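Local coordinates for protein CRISPR-associated endonuclease Cas9 (Campylobacter jejuni subsp. jejuni serotype O:2, PDB 5X2H) that is an RNA-guided endonuclease of bacterial adaptive immunity that, as the full-length enzyme, cuts both strands of invading DNA matching its CRISPR RNA, at residues R644-E647 and E648-S652; F687-K690 and K691-K694; P699-T702 and M703-A706; N792-E795 and K796-I799. All coordinates share one frame; numbering follows the deposited sequence.

Contact 1: R644-E647 and E648-S652. With nucleotides of chain C; nucleotides of chain D.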
# COMPACT_ATOMS: atom_id res chain seq x y z
N ARG A 644 -26.88 5.72 2.74
CA ARG A 644 -28.03 6.30 2.06
C ARG A 644 -29.30 6.12 2.88
O ARG A 644 -29.44 5.16 3.64
CB ARG A 644 -28.22 5.67 0.67
CG ARG A 644 -27.00 5.76 -0.20
CD ARG A 644 -27.25 5.24 -1.60
NE ARG A 644 -26.06 5.38 -2.42
CZ ARG A 644 -25.70 6.50 -3.03
NH1 ARG A 644 -26.45 7.59 -2.91
NH2 ARG A 644 -24.59 6.55 -3.76
N LYS A 645 -30.24 7.05 2.69
CA LYS A 645 -31.56 6.91 3.27
C LYS A 645 -32.40 5.98 2.39
O LYS A 645 -32.26 5.97 1.17
CB LYS A 645 -32.25 8.27 3.39
CG LYS A 645 -31.37 9.36 3.99
CD LYS A 645 -32.23 10.44 4.62
CE LYS A 645 -31.67 11.82 4.36
NZ LYS A 645 -32.41 12.86 5.12
N GLU A 646 -33.27 5.20 3.03
CA GLU A 646 -34.08 4.26 2.27
C GLU A 646 -35.03 4.96 1.31
O GLU A 646 -35.45 4.34 0.32
CB GLU A 646 -34.87 3.35 3.23
CG GLU A 646 -35.87 4.07 4.10
CD GLU A 646 -36.56 3.15 5.09
OE1 GLU A 646 -35.87 2.63 5.99
OE2 GLU A 646 -37.78 2.93 4.95
N GLU A 647 -35.35 6.23 1.56
CA GLU A 647 -36.20 6.99 0.65
C GLU A 647 -35.57 7.16 -0.73
O GLU A 647 -36.29 7.36 -1.71
CB GLU A 647 -36.52 8.37 1.23
CG GLU A 647 -37.56 8.36 2.34
CD GLU A 647 -37.00 7.96 3.69
OE1 GLU A 647 -35.76 7.78 3.81
OE2 GLU A 647 -37.80 7.82 4.65
N GLU A 648 -34.23 7.09 -0.82
CA GLU A 648 -33.58 7.25 -2.12
C GLU A 648 -33.99 6.15 -3.10
O GLU A 648 -33.91 6.35 -4.31
CB GLU A 648 -32.06 7.25 -1.94
CG GLU A 648 -31.47 8.54 -1.40
CD GLU A 648 -29.96 8.44 -1.16
OE1 GLU A 648 -29.49 8.91 -0.10
OE2 GLU A 648 -29.25 7.89 -2.03
N PHE A 649 -34.43 5.01 -2.59
CA PHE A 649 -34.79 3.87 -3.42
C PHE A 649 -36.30 3.68 -3.57
O PHE A 649 -36.72 2.75 -4.26
CB PHE A 649 -34.17 2.59 -2.84
CG PHE A 649 -32.66 2.62 -2.75
CD1 PHE A 649 -32.03 3.16 -1.63
CD2 PHE A 649 -31.88 2.09 -3.76
CE1 PHE A 649 -30.65 3.18 -1.54
CE2 PHE A 649 -30.49 2.11 -3.67
CZ PHE A 649 -29.88 2.66 -2.56
N TYR A 650 -37.11 4.54 -2.95
CA TYR A 650 -38.57 4.37 -3.02
C TYR A 650 -39.07 4.40 -4.46
O TYR A 650 -39.88 3.55 -4.86
CB TYR A 650 -39.27 5.44 -2.18
CG TYR A 650 -39.26 5.19 -0.69
CD1 TYR A 650 -38.59 4.09 -0.15
CD2 TYR A 650 -39.94 6.03 0.18
CE1 TYR A 650 -38.58 3.86 1.22
CE2 TYR A 650 -39.94 5.80 1.55
CZ TYR A 650 -39.27 4.72 2.06
OH TYR A 650 -39.27 4.50 3.41
N GLN A 651 -38.61 5.37 -5.25
CA GLN A 651 -39.11 5.50 -6.61
C GLN A 651 -38.67 4.32 -7.49
O GLN A 651 -39.47 3.80 -8.27
CB GLN A 651 -38.65 6.82 -7.23
CG GLN A 651 -38.94 6.93 -8.72
CD GLN A 651 -39.08 8.37 -9.19
OE1 GLN A 651 -38.09 9.09 -9.28
NE2 GLN A 651 -40.30 8.78 -9.49
N SER A 652 -37.42 3.90 -7.36
CA SER A 652 -36.91 2.85 -8.24
C SER A 652 -37.40 1.47 -7.84
O SER A 652 -37.69 0.64 -8.71
CB SER A 652 -35.38 2.89 -8.27
OG SER A 652 -34.86 1.84 -9.05
P DT C 8 -22.91 9.33 -5.79
OP1 DT C 8 -23.92 9.49 -4.72
OP2 DT C 8 -22.20 10.51 -6.33
O5' DT C 8 -21.82 8.29 -5.28
C5' DT C 8 -20.96 7.71 -6.22
C4' DT C 8 -20.28 6.48 -5.66
O4' DT C 8 -19.76 5.73 -6.78
C3' DT C 8 -19.04 6.77 -4.83
O3' DT C 8 -18.63 5.59 -4.17
C2' DT C 8 -18.06 7.15 -5.93
C1' DT C 8 -18.41 6.09 -6.99
N1 DT C 8 -18.26 6.56 -8.39
C2 DT C 8 -17.86 5.66 -9.34
O2 DT C 8 -17.64 4.49 -9.09
N3 DT C 8 -17.74 6.18 -10.60
C4 DT C 8 -17.96 7.48 -11.00
O4 DT C 8 -17.82 7.84 -12.16
C5 DT C 8 -18.37 8.38 -9.95
C7 DT C 8 -18.64 9.82 -10.26
C6 DT C 8 -18.50 7.89 -8.71
P DC D 6 -34.31 4.32 -11.86
OP1 DC D 6 -34.74 5.49 -11.06
OP2 DC D 6 -35.16 3.11 -11.90
O5' DC D 6 -34.03 4.80 -13.36
C5' DC D 6 -33.14 5.88 -13.60
C4' DC D 6 -32.86 6.05 -15.08
O4' DC D 6 -32.12 4.91 -15.57
C3' DC D 6 -34.11 6.17 -15.96
O3' DC D 6 -34.01 7.33 -16.78
C2' DC D 6 -34.09 4.89 -16.80
C1' DC D 6 -32.61 4.58 -16.85
N1 DC D 6 -32.31 3.14 -17.11
C2 DC D 6 -31.47 2.80 -18.17
O2 DC D 6 -30.98 3.70 -18.87
N3 DC D 6 -31.20 1.49 -18.40
C4 DC D 6 -31.75 0.55 -17.62
N4 DC D 6 -31.46 -0.73 -17.89
C5 DC D 6 -32.62 0.88 -16.54
C6 DC D 6 -32.86 2.18 -16.32
P DA D 5 -30.82 -1.16 -9.66
OP1 DA D 5 -30.33 -1.12 -8.26
OP2 DA D 5 -31.65 -2.29 -10.12
O5' DA D 5 -31.61 0.20 -9.93
C5' DA D 5 -31.03 1.43 -9.54
C4' DA D 5 -31.07 2.45 -10.66
O4' DA D 5 -30.12 2.08 -11.69
C3' DA D 5 -32.43 2.57 -11.36
O3' DA D 5 -32.86 3.91 -11.32
C2' DA D 5 -32.16 2.10 -12.80
C1' DA D 5 -30.67 2.35 -12.95
N9 DA D 5 -30.02 1.47 -13.92
C8 DA D 5 -29.95 0.10 -13.87
N7 DA D 5 -29.29 -0.43 -14.87
C5 DA D 5 -28.89 0.66 -15.62
C6 DA D 5 -28.16 0.76 -16.82
N6 DA D 5 -27.67 -0.29 -17.48
N1 DA D 5 -27.94 2.00 -17.31
C2 DA D 5 -28.43 3.06 -16.65
N3 DA D 5 -29.13 3.08 -15.52
C4 DA D 5 -29.33 1.84 -15.05

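Contact 2: F687-K690 and K691-K694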
# COMPACT_ATOMS: atom_id res chain seq x y z
N PHE A 687 -26.70 -20.98 -14.48
CA PHE A 687 -27.53 -22.17 -14.43
C PHE A 687 -28.24 -22.35 -15.76
O PHE A 687 -28.28 -21.45 -16.60
CB PHE A 687 -28.56 -22.09 -13.30
CG PHE A 687 -27.97 -22.21 -11.92
CD1 PHE A 687 -27.31 -21.14 -11.34
CD2 PHE A 687 -28.10 -23.38 -11.20
CE1 PHE A 687 -26.77 -21.25 -10.08
CE2 PHE A 687 -27.57 -23.50 -9.93
CZ PHE A 687 -26.90 -22.42 -9.37
N LYS A 688 -28.81 -23.54 -15.95
CA LYS A 688 -29.52 -23.88 -17.17
C LYS A 688 -30.74 -24.70 -16.79
O LYS A 688 -30.61 -25.73 -16.11
CB LYS A 688 -28.62 -24.65 -18.13
CG LYS A 688 -29.24 -24.98 -19.48
CD LYS A 688 -28.16 -25.47 -20.45
CE LYS A 688 -28.75 -25.93 -21.76
NZ LYS A 688 -29.53 -27.19 -21.59
N HIS A 689 -31.92 -24.25 -17.20
CA HIS A 689 -33.13 -25.02 -16.96
C HIS A 689 -33.05 -26.34 -17.72
O HIS A 689 -32.73 -26.37 -18.91
CB HIS A 689 -34.36 -24.22 -17.39
CG HIS A 689 -35.66 -24.83 -16.96
ND1 HIS A 689 -36.19 -25.95 -17.56
CD2 HIS A 689 -36.53 -24.47 -15.98
CE1 HIS A 689 -37.33 -26.26 -16.97
NE2 HIS A 689 -37.56 -25.38 -16.01
N LYS A 690 -33.35 -27.44 -17.02
CA LYS A 690 -33.12 -28.77 -17.57
C LYS A 690 -34.00 -29.08 -18.77
O LYS A 690 -33.65 -29.95 -19.58
CB LYS A 690 -33.32 -29.84 -16.50
CG LYS A 690 -32.34 -29.77 -15.34
CD LYS A 690 -32.14 -31.14 -14.73
CE LYS A 690 -31.22 -31.08 -13.52
NZ LYS A 690 -31.88 -30.44 -12.36
N LYS A 691 -35.14 -28.40 -18.92
CA LYS A 691 -36.08 -28.74 -19.98
C LYS A 691 -36.26 -27.65 -21.02
O LYS A 691 -36.52 -27.97 -22.18
CB LYS A 691 -37.46 -29.09 -19.38
CG LYS A 691 -37.43 -30.34 -18.50
CD LYS A 691 -36.60 -31.44 -19.15
CE LYS A 691 -36.53 -32.69 -18.28
NZ LYS A 691 -37.77 -33.51 -18.37
N THR A 692 -36.12 -26.38 -20.65
CA THR A 692 -36.23 -25.29 -21.62
C THR A 692 -34.88 -24.87 -22.19
O THR A 692 -34.85 -24.18 -23.21
CB THR A 692 -36.90 -24.07 -20.99
OG1 THR A 692 -36.07 -23.54 -19.96
CG2 THR A 692 -38.26 -24.44 -20.41
N ASN A 693 -33.77 -25.27 -21.55
CA ASN A 693 -32.41 -24.93 -21.95
C ASN A 693 -32.10 -23.45 -21.85
O ASN A 693 -31.08 -22.99 -22.38
CB ASN A 693 -32.10 -25.44 -23.37
CG ASN A 693 -32.17 -26.94 -23.47
OD1 ASN A 693 -31.69 -27.66 -22.59
ND2 ASN A 693 -32.77 -27.44 -24.55
N LYS A 694 -32.95 -22.67 -21.17
CA LYS A 694 -32.67 -21.26 -20.97
C LYS A 694 -31.70 -21.06 -19.82
O LYS A 694 -31.68 -21.84 -18.86
CB LYS A 694 -33.97 -20.49 -20.71
CG LYS A 694 -34.93 -20.51 -21.89
CD LYS A 694 -36.20 -19.73 -21.59
CE LYS A 694 -37.12 -19.67 -22.80
NZ LYS A 694 -38.37 -18.90 -22.51

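Contact 3: P699-T702 and M703-A706. With nucleotides of chain D; nucleotides of chain B.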
# COMPACT_ATOMS: atom_id res chain seq x y z
N PRO A 699 -25.98 -13.49 -9.24
CA PRO A 699 -24.85 -12.59 -8.97
C PRO A 699 -24.33 -12.77 -7.56
O PRO A 699 -25.11 -12.93 -6.61
CB PRO A 699 -25.46 -11.20 -9.19
CG PRO A 699 -26.90 -11.38 -8.80
CD PRO A 699 -27.28 -12.81 -9.12
N ILE A 700 -23.01 -12.74 -7.42
CA ILE A 700 -22.33 -13.00 -6.15
C ILE A 700 -21.37 -11.85 -5.87
O ILE A 700 -20.45 -11.60 -6.65
CB ILE A 700 -21.58 -14.35 -6.16
CG1 ILE A 700 -22.56 -15.49 -6.47
CG2 ILE A 700 -20.88 -14.58 -4.84
CD1 ILE A 700 -21.92 -16.86 -6.47
N TYR A 701 -21.59 -11.16 -4.75
CA TYR A 701 -20.87 -9.95 -4.40
C TYR A 701 -19.91 -10.20 -3.24
O TYR A 701 -19.97 -11.22 -2.56
CB TYR A 701 -21.85 -8.82 -4.06
CG TYR A 701 -22.84 -8.51 -5.17
CD1 TYR A 701 -24.02 -9.23 -5.29
CD2 TYR A 701 -22.58 -7.50 -6.09
CE1 TYR A 701 -24.92 -8.95 -6.30
CE2 TYR A 701 -23.48 -7.22 -7.10
CZ TYR A 701 -24.64 -7.94 -7.20
OH TYR A 701 -25.54 -7.66 -8.21
N THR A 702 -19.02 -9.22 -3.02
CA THR A 702 -18.05 -9.34 -1.93
C THR A 702 -18.75 -9.52 -0.59
O THR A 702 -18.27 -10.27 0.27
CB THR A 702 -17.15 -8.11 -1.89
OG1 THR A 702 -17.96 -6.93 -1.94
CG2 THR A 702 -16.19 -8.11 -3.08
N MET A 703 -19.88 -8.83 -0.39
CA MET A 703 -20.62 -8.98 0.86
C MET A 703 -21.10 -10.41 1.06
O MET A 703 -21.09 -10.93 2.18
CB MET A 703 -21.80 -8.01 0.90
CG MET A 703 -22.67 -8.16 2.13
SD MET A 703 -21.73 -8.00 3.66
CE MET A 703 -21.66 -6.23 3.84
N ASP A 704 -21.52 -11.07 -0.03
CA ASP A 704 -22.02 -12.44 0.09
C ASP A 704 -20.93 -13.39 0.57
O ASP A 704 -21.20 -14.28 1.38
CB ASP A 704 -22.58 -12.90 -1.26
CG ASP A 704 -23.77 -12.07 -1.70
OD1 ASP A 704 -24.72 -11.93 -0.91
OD2 ASP A 704 -23.74 -11.55 -2.84
N PHE A 705 -19.70 -13.21 0.09
CA PHE A 705 -18.59 -14.01 0.59
C PHE A 705 -18.31 -13.71 2.06
O PHE A 705 -17.99 -14.62 2.83
CB PHE A 705 -17.34 -13.78 -0.25
CG PHE A 705 -16.12 -14.50 0.26
CD1 PHE A 705 -15.94 -15.85 -0.01
CD2 PHE A 705 -15.16 -13.84 1.00
CE1 PHE A 705 -14.82 -16.52 0.46
CE2 PHE A 705 -14.04 -14.50 1.47
CZ PHE A 705 -13.87 -15.85 1.20
N ALA A 706 -18.41 -12.44 2.45
CA ALA A 706 -18.20 -12.08 3.85
C ALA A 706 -19.23 -12.75 4.74
O ALA A 706 -18.90 -13.25 5.82
CB ALA A 706 -18.25 -10.56 4.02
P DA D 4 -25.40 -4.05 -8.33
OP1 DA D 4 -25.90 -4.08 -6.94
OP2 DA D 4 -25.31 -5.29 -9.15
O5' DA D 4 -26.28 -3.03 -9.18
C5' DA D 4 -26.46 -1.70 -8.73
C4' DA D 4 -27.31 -0.94 -9.73
O4' DA D 4 -26.46 -0.44 -10.81
C3' DA D 4 -28.39 -1.79 -10.42
O3' DA D 4 -29.54 -1.02 -10.62
C2' DA D 4 -27.73 -2.12 -11.75
C1' DA D 4 -27.08 -0.78 -12.02
N9 DA D 4 -26.12 -0.78 -13.12
C8 DA D 4 -25.41 -1.84 -13.60
N7 DA D 4 -24.65 -1.54 -14.63
C5 DA D 4 -24.91 -0.19 -14.85
C6 DA D 4 -24.43 0.73 -15.80
N6 DA D 4 -23.55 0.42 -16.75
N1 DA D 4 -24.89 2.00 -15.72
C2 DA D 4 -25.77 2.32 -14.77
N3 DA D 4 -26.30 1.53 -13.83
C4 DA D 4 -25.82 0.29 -13.92
P A B 50 -18.73 -3.45 10.48
OP1 A B 50 -19.81 -3.02 11.40
OP2 A B 50 -17.45 -3.96 11.02
O5' A B 50 -19.35 -4.56 9.52
C5' A B 50 -20.70 -4.50 9.10
C4' A B 50 -21.15 -5.81 8.51
O4' A B 50 -20.26 -6.16 7.42
C3' A B 50 -21.08 -7.00 9.46
O3' A B 50 -22.24 -7.13 10.26
C2' A B 50 -20.88 -8.17 8.51
O2' A B 50 -22.10 -8.55 7.90
C1' A B 50 -19.99 -7.54 7.44
N9 A B 50 -18.56 -7.72 7.74
C8 A B 50 -17.64 -6.74 8.04
N7 A B 50 -16.43 -7.19 8.25
C5 A B 50 -16.56 -8.57 8.09
C6 A B 50 -15.63 -9.62 8.20
N6 A B 50 -14.34 -9.44 8.50
N1 A B 50 -16.07 -10.87 7.98
C2 A B 50 -17.37 -11.05 7.68
N3 A B 50 -18.34 -10.14 7.56
C4 A B 50 -17.86 -8.91 7.78
P U B 80 -8.59 -16.29 -1.60
OP1 U B 80 -8.60 -14.89 -1.13
OP2 U B 80 -7.37 -17.12 -1.41
O5' U B 80 -9.81 -17.05 -0.91
C5' U B 80 -10.04 -16.93 0.49
C4' U B 80 -10.63 -18.19 1.09
O4' U B 80 -12.02 -18.32 0.66
C3' U B 80 -9.94 -19.50 0.70
O3' U B 80 -10.01 -20.40 1.81
C2' U B 80 -10.83 -20.02 -0.42
O2' U B 80 -10.75 -21.42 -0.64
C1' U B 80 -12.21 -19.60 0.09
N1 U B 80 -13.25 -19.52 -0.94
C2 U B 80 -14.35 -20.33 -0.74
O2 U B 80 -14.46 -21.06 0.23
N3 U B 80 -15.32 -20.24 -1.71
C4 U B 80 -15.29 -19.45 -2.83
O4 U B 80 -16.24 -19.49 -3.61
C5 U B 80 -14.11 -18.64 -2.97
C6 U B 80 -13.15 -18.70 -2.04

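Contact 4: N792-E795 and K796-I799. With nucleotides of chain C.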
# COMPACT_ATOMS: atom_id res chain seq x y z
N ASN A 792 -21.22 -2.63 -32.25
CA ASN A 792 -20.88 -1.27 -31.88
C ASN A 792 -19.37 -1.06 -31.75
O ASN A 792 -18.93 -0.09 -31.12
CB ASN A 792 -21.57 -0.89 -30.57
CG ASN A 792 -23.08 -1.00 -30.67
OD1 ASN A 792 -23.67 -0.61 -31.67
ND2 ASN A 792 -23.70 -1.54 -29.63
N ALA A 793 -18.57 -1.95 -32.33
CA ALA A 793 -17.13 -1.85 -32.21
C ALA A 793 -16.59 -0.69 -33.05
O ALA A 793 -17.17 -0.32 -34.07
CB ALA A 793 -16.46 -3.15 -32.63
N ASN A 794 -15.47 -0.13 -32.61
CA ASN A 794 -14.80 0.95 -33.32
C ASN A 794 -13.30 0.74 -33.19
O ASN A 794 -12.83 -0.23 -32.59
CB ASN A 794 -15.24 2.31 -32.78
CG ASN A 794 -15.06 2.44 -31.28
OD1 ASN A 794 -14.00 2.12 -30.74
ND2 ASN A 794 -16.09 2.90 -30.58
N GLU A 795 -12.53 1.68 -33.75
CA GLU A 795 -11.08 1.55 -33.81
C GLU A 795 -10.41 1.56 -32.45
O GLU A 795 -9.22 1.22 -32.37
CB GLU A 795 -10.50 2.68 -34.67
CG GLU A 795 -10.73 2.51 -36.18
CD GLU A 795 -12.09 3.01 -36.64
OE1 GLU A 795 -12.25 3.24 -37.86
OE2 GLU A 795 -13.00 3.18 -35.80
N LYS A 796 -11.11 1.92 -31.37
CA LYS A 796 -10.48 2.02 -30.06
C LYS A 796 -10.87 0.91 -29.09
O LYS A 796 -10.13 0.68 -28.13
CB LYS A 796 -10.80 3.38 -29.42
CG LYS A 796 -12.04 3.40 -28.55
CD LYS A 796 -11.76 4.04 -27.19
CE LYS A 796 -12.08 5.53 -27.18
NZ LYS A 796 -13.54 5.80 -27.10
N GLU A 797 -11.99 0.23 -29.31
CA GLU A 797 -12.40 -0.84 -28.40
C GLU A 797 -13.39 -1.76 -29.11
O GLU A 797 -14.23 -1.30 -29.88
CB GLU A 797 -13.01 -0.27 -27.12
CG GLU A 797 -14.19 0.66 -27.35
CD GLU A 797 -14.62 1.38 -26.08
OE1 GLU A 797 -13.87 1.33 -25.08
OE2 GLU A 797 -15.72 1.98 -26.08
N VAL A 798 -13.26 -3.06 -28.83
CA VAL A 798 -14.18 -4.06 -29.37
C VAL A 798 -14.90 -4.71 -28.20
O VAL A 798 -14.47 -5.76 -27.70
CB VAL A 798 -13.44 -5.10 -30.23
CG1 VAL A 798 -14.45 -6.00 -30.94
CG2 VAL A 798 -12.52 -4.42 -31.23
N ILE A 799 -15.99 -4.09 -27.77
CA ILE A 799 -16.74 -4.54 -26.59
C ILE A 799 -18.21 -4.60 -26.96
O ILE A 799 -18.74 -3.69 -27.60
CB ILE A 799 -16.51 -3.59 -25.39
CG1 ILE A 799 -15.03 -3.52 -25.03
CG2 ILE A 799 -17.32 -4.06 -24.19
CD1 ILE A 799 -14.71 -2.50 -23.94
P DG C 3 -27.32 -2.63 -29.32
OP1 DG C 3 -27.47 -2.21 -30.73
OP2 DG C 3 -26.02 -3.09 -28.80
O5' DG C 3 -27.81 -1.45 -28.36
C5' DG C 3 -28.95 -0.69 -28.69
C4' DG C 3 -28.94 0.65 -27.99
O4' DG C 3 -29.41 0.49 -26.63
C3' DG C 3 -27.56 1.31 -27.89
O3' DG C 3 -27.68 2.70 -28.14
C2' DG C 3 -27.14 1.03 -26.44
C1' DG C 3 -28.49 1.07 -25.73
N9 DG C 3 -28.52 0.30 -24.49
C8 DG C 3 -28.05 -0.98 -24.28
N7 DG C 3 -28.24 -1.41 -23.07
C5 DG C 3 -28.89 -0.36 -22.43
C6 DG C 3 -29.35 -0.25 -21.10
O6 DG C 3 -29.28 -1.09 -20.19
N1 DG C 3 -29.95 0.98 -20.86
C2 DG C 3 -30.09 1.98 -21.80
N2 DG C 3 -30.69 3.11 -21.39
N3 DG C 3 -29.66 1.89 -23.05
C4 DG C 3 -29.07 0.70 -23.29
O HOH W 1 -20.20 -3.93 -29.93

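Contact 1: R644-E647 and E648-S652
In the wedge domain, a short 3-10 turn runs into helix 650-653, and Arg644, just ahead of that turn, meets Glu648 within it. The guanidinium lies roughly perpendicular to the carboxylate plane (87°), and Arg644 NH1 reaches Glu648 OE2 at 3.0 Å in a salt bridge that uses the syn lone pair of the acid. Extended from CG to NE, the arginine carries its guanidinium past the carboxylate to the DNA, where Arg644 NH2 donates to OP1 of DT8 of chain C at 3.2 Å. Both acceptors sit at the guanidinium edge. The 3-10 turn opens with Glu648 N donating to Lys645 O at 3.0 Å; the bond from Lys645 N to the second oxygen of Glu648 is weak.

Two residues after Glu648, the Tyr650 ring has the CA of Glu647 over one face, 3.7 Å from its centroid, in a CH-pi contact. At the ring's edge Tyr650 OH donates to the anti lone pair of Glu646 OE2 at 2.7 Å. Lys656 also hydrogen-bonds that hydroxyl. Ser652 OG donates to OP2 of DC6 of chain D at 3.1 Å.

Glu648 holds the guanidinium by one amino group while the other meets a phosphate, a second-shell role that probably steadies a DNA-backbone contact.

Contact 2: F687-K690 and K691-K694
The imidazole of His689 has the CG2 methyl of Thr692 over one face, offset toward the rim and 4.2 Å from the ring centroid, a CH-pi contact. At its edge, near the ring plane, comes the backbone of Lys691. Two amide groups converge on one ring nitrogen: Lys691 N lies 3.0 Å from His689 ND1, and Thr692 N lies 3.1 Å from His689 ND1. Both donors are tilted out of the ring plane, Thr692 N more so (33°) than Lys691 N. Accepting twice at ND1 is consistent with a neutral ring whose proton is on NE2. The side chain swings CG away from its own backbone nitrogen (chi1 -169°), which lays the ring across the start of the loop, and Tyr733 meets it edge-to-face from the adjoining strand.

The loop is the connection of a beta hairpin, joining strand 683-689 to strand 695-700 within a three-stranded antiparallel sheet. His689 supplies both backbone bonds that close it. His689 N donates to Lys694 O at 2.9 Å. Asn693 N donates to His689 O at 3.0 Å, closing an alpha turn in which Asn693 has a left-handed conformation (phi 65°).

Alongside, the extended chain of Lys688 runs beside Asn693, pointing the same way, and bends only at its last torsion to bring NZ to the amide oxygen. The modelled separation of that pair is too short to be trusted in detail. Lys688 CA also makes a CH...O contact with Lys694 O at 3.4 Å.

Contact 3: P699-T702 and M703-A706
Tyr701 and Asp704 lie side by side and point the same way, with ring and carboxylate planes 56° apart. The carboxylate oxygen Asp704 OD2 comes up to the edge of the ring, 3.4 Å from Tyr701 CD1, while the same oxygen accepts a hydrogen bond from the amide of that residue: Tyr701 N to Asp704 OD2 is 2.9 Å and fairly straight (162°), and it employs the anti lone pair. Arg669 completes the grip on OD2 with a salt bridge, so this buried acid is held by an amide and a guanidinium together, which would be expected to favour its ionised form.

Tyr701 is the N-cap of helix 702-707, reached directly from strand 695-700. The bond from Asp704, three residues into the helix, back to the N-cap amide is one half of a capping box; the tyrosine side chain plays no part in the other half. The backbone carbonyl of Tyr701 receives weak bonds from the amides of Asp704 and Phe705. The first well-formed helical bond runs from Ala706 N to Thr702 O at 3.1 Å, and the hydroxyl of Thr702 turns to the carbonyl of Ala637.

With CG anti to the carbonyl carbon (chi1 -57°), the tyrosine ring leads away from the helix toward DNA, where Tyr701 OH donates to OP2 of DA4 of chain D at 2.6 Å. Other side chains of the helix meet RNA. Phe705 directs its edge at a sugar, with CZ 3.1 Å from O4' of U80 of chain B, whereas Ala706 CB approaches N3 of A50 of chain B at 3.6 Å and Met703 CE packs on the ribose of that nucleotide.

Contact 4: N792-E795 and K796-I799
Residues 792-795 and 796-799 double back on each other, the end-to-end directions of their touching parts lying 150° apart. The turn falls at Glu795 and Lys796, whose backbone angles are those of a type I beta turn. The straightest bond across it runs from Asn794 N to Glu797 O at 3.2 Å (177°); the return bond, from the amide of Glu797 to the carbonyl of Asn794, is weak. Farther from the bend, one water bridges the arms, accepting from Asn792 N and donating to Ile799 O.

Asn794 is the side chain that fixes the bend. Its CG sits between the backbone nitrogen and carbonyl carbon (chi1 54°), which folds the amide group over the turn. There Asn794 OD1 accepts from Lys796 N at 3.0 Å and from Glu797 N at 3.1 Å. Ala793 CB touches Val798 CG1 at 3.9 Å. From a neighbouring loop, the Asn777 side chain hydrogen-bonds Lys796 O and Val798 N. At the start of 792-795, Asn792 ND2 donates to OP2 of DG3 of chain C at 2.9 Å.

The pattern is an Asx turn superimposed on a type I turn. Here it shapes the loop leading into strand 799-804 of the PI-CTD domain, whose first residue in this contact, Asn792, meets a DNA phosphate.

From the N terminus, the four contacts occur in series, none nesting in or crossing another, and each is local in sequence. Contact 1 leads a loop into helix 650-653 in the wedge domain. Contact 2 then closes the hairpin between strands 683-689 and 695-700, and contact 3 follows where the second of those strands passes into helix 702-707; the two therefore share one sheet, although their centres are about 25 Å apart. Contact 4 comes last, in the loop before strand 799-804 of a different sheet. Contacts 1, 3 and 4 each reach bound nucleic acid, whereas contact 2 stays about 8 Å from it at the nearest atoms.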